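Local coordinates for protein NEQ263 (Nanoarchaeum equitans Kin4-M, PDB 5BN3) that probably binds ATP as one of the two subunit types of an archaeal ATP synthase catalytic core, at residues E380-I384 with I400-I404. Residues are numbered along the deposited sequence; the frame is centred on the assembly and turned at random.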
loop_
_atom_site.group_PDB
_atom_site.type_symbol
_atom_site.label_atom_id
_atom_site.label_comp_id
_atom_site.label_asym_id
_atom_site.label_seq_id
_atom_site.Cartn_x
_atom_site.Cartn_y
_atom_site.Cartn_z
ATOM N N GLU B 380 16.391 23.862 24.326
ATOM C CA GLU B 380 16.295 24.211 22.916
ATOM C C GLU B 380 16.800 25.627 22.643
ATOM O O GLU B 380 17.380 25.887 21.591
ATOM C CB GLU B 380 14.852 24.041 22.426
ATOM C CG GLU B 380 14.343 22.605 22.523
ATOM C CD GLU B 380 12.870 22.465 22.181
ATOM O OE1 GLU B 380 12.195 23.496 21.982
ATOM O OE2 GLU B 380 12.388 21.314 22.115
ATOM N N LYS B 381 16.591 26.533 23.594
ATOM C CA LYS B 381 16.947 27.940 23.406
ATOM C C LYS B 381 18.401 28.271 23.730
ATOM O O LYS B 381 18.999 29.138 23.094
ATOM C CB LYS B 381 16.026 28.836 24.243
ATOM C CG LYS B 381 14.629 28.998 23.675
ATOM C CD LYS B 381 13.719 29.735 24.646
ATOM C CE LYS B 381 12.360 30.007 24.020
ATOM N NZ LYS B 381 11.368 30.487 25.021
ATOM N N GLU B 382 18.967 27.587 24.720
ATOM C CA GLU B 382 20.284 27.957 25.233
ATOM C C GLU B 382 21.349 26.874 25.070
ATOM O O GLU B 382 22.540 27.169 25.067
ATOM C CB GLU B 382 20.176 28.373 26.706
ATOM C CG GLU B 382 19.117 29.436 26.971
ATOM C CD GLU B 382 19.238 30.050 28.352
ATOM O OE1 GLU B 382 20.091 29.586 29.138
ATOM O OE2 GLU B 382 18.484 31.001 28.651
ATOM N N PHE B 383 20.920 25.624 24.936
ATOM C CA PHE B 383 21.857 24.512 24.825
ATOM C C PHE B 383 22.018 24.051 23.375
ATOM O O PHE B 383 23.128 24.016 22.845
ATOM C CB PHE B 383 21.408 23.350 25.717
ATOM C CG PHE B 383 22.330 22.169 25.687
ATOM C CD1 PHE B 383 23.497 22.165 26.436
ATOM C CD2 PHE B 383 22.025 21.053 24.921
ATOM C CE1 PHE B 383 24.349 21.075 26.414
ATOM C CE2 PHE B 383 22.874 19.959 24.895
ATOM C CZ PHE B 383 24.037 19.970 25.641
ATOM N N ILE B 384 20.904 23.702 22.737
ATOM C CA ILE B 384 20.924 23.269 21.343
ATOM C C ILE B 384 21.270 24.425 20.407
ATOM O O ILE B 384 22.162 24.302 19.568
ATOM C CB ILE B 384 19.572 22.647 20.924
ATOM C CG1 ILE B 384 19.267 21.418 21.783
ATOM C CG2 ILE B 384 19.588 22.268 19.454
ATOM C CD1 ILE B 384 17.951 20.748 21.438
ATOM N N ILE B 400 26.339 25.234 30.892
ATOM C CA ILE B 400 25.025 25.609 30.379
ATOM C C ILE B 400 23.941 24.718 30.987
ATOM O O ILE B 400 22.900 25.208 31.423
ATOM C CB ILE B 400 24.976 25.534 28.835
ATOM C CG1 ILE B 400 25.917 26.576 28.221
ATOM C CG2 ILE B 400 23.567 25.762 28.332
ATOM C CD1 ILE B 400 25.999 26.517 26.704
ATOM N N ILE B 401 24.202 23.413 31.024
ATOM C CA ILE B 401 23.277 22.455 31.624
ATOM C C ILE B 401 23.039 22.778 33.100
ATOM O O ILE B 401 21.897 22.774 33.564
ATOM C CB ILE B 401 23.796 21.005 31.481
ATOM C CG1 ILE B 401 23.844 20.599 30.004
ATOM C CG2 ILE B 401 22.914 20.040 32.245
ATOM C CD1 ILE B 401 24.412 19.207 29.765
ATOM N N ASP B 402 24.117 23.066 33.827
ATOM C CA ASP B 402 24.019 23.462 35.230
ATOM C C ASP B 402 23.145 24.704 35.398
ATOM O O ASP B 402 22.289 24.755 36.280
ATOM C CB ASP B 402 25.411 23.729 35.818
ATOM C CG ASP B 402 26.227 22.462 35.998
ATOM O OD1 ASP B 402 25.631 21.367 36.088
ATOM O OD2 ASP B 402 27.469 22.566 36.066
ATOM N N SER B 403 23.361 25.698 34.545
ATOM C CA SER B 403 22.598 26.942 34.594
ATOM C C SER B 403 21.109 26.730 34.310
ATOM O O SER B 403 20.251 27.297 34.990
ATOM C CB SER B 403 23.185 27.951 33.605
ATOM O OG SER B 403 22.437 29.151 33.598
ATOM N N ILE B 404 20.812 25.907 33.307
ATOM C CA ILE B 404 19.432 25.597 32.938
ATOM C C ILE B 404 18.709 24.839 34.053
ATOM O O ILE B 404 17.542 25.107 34.343
ATOM C CB ILE B 404 19.375 24.778 31.627
ATOM C CG1 ILE B 404 19.941 25.595 30.461
ATOM C CG2 ILE B 404 17.955 24.361 31.311
ATOM C CD1 ILE B 404 20.055 24.814 29.164
#
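F383, in the last turn of helix 367-384, is gripped by three isoleucines of helix 394-408. I401 packs closest to the ring, its CG1 methylene 3.7 Å from CE1 of F383 and its CD1 methyl 3.8 Å from the same carbon; the approach is oblique. I400 instead comes in at the ring edge, near the ring plane, with CG2 4.1 Å from CD1 of F383. The same I400 CG2 methyl also lies against the backbone, 3.7 Å from the carbonyl O of E382. The third isoleucine, I404, brings its CD1 methyl to 4.0 Å from CB of F383, at the root of the side chain. The phenylalanine has its CG anti to the backbone N (chi1 -179°), which carries the ring beside the second helix, where I401 can meet it. Branched isoleucines suit this seam, since each offers a different carbon: I401 CG1 and CD1, I400 CG2, I404 CD1. The flat, apolar ring in turn presents CD1 and CE1 to I400 and I401. L343 of helix 334-356 and V120 also touch the F383 side chain, which is buried. Were F383 replaced by an alanine, the ring would go, and I400 and I401 would probably face a gap where its CD1 and CE1 now lie.

The side chain of E382 makes the looser flank. Its carboxylate comes no nearer than 4.2 Å, from OE1 to CG1 of I404, a contact without a polar partner on the facing segment; a glutamate fits here because this side is partly open to solvent. The segment axes approach to 9.9 Å at 158°, nearly antiparallel. The packing of side chains around F383 is apolar, while E382 sets a carboxylate and a carbonyl oxygen against isoleucine carbons. This is the arrangement of an antiparallel helical hairpin, here joining two successive helices in the helical C-terminal domain of a V/A-type ATP synthase subunit.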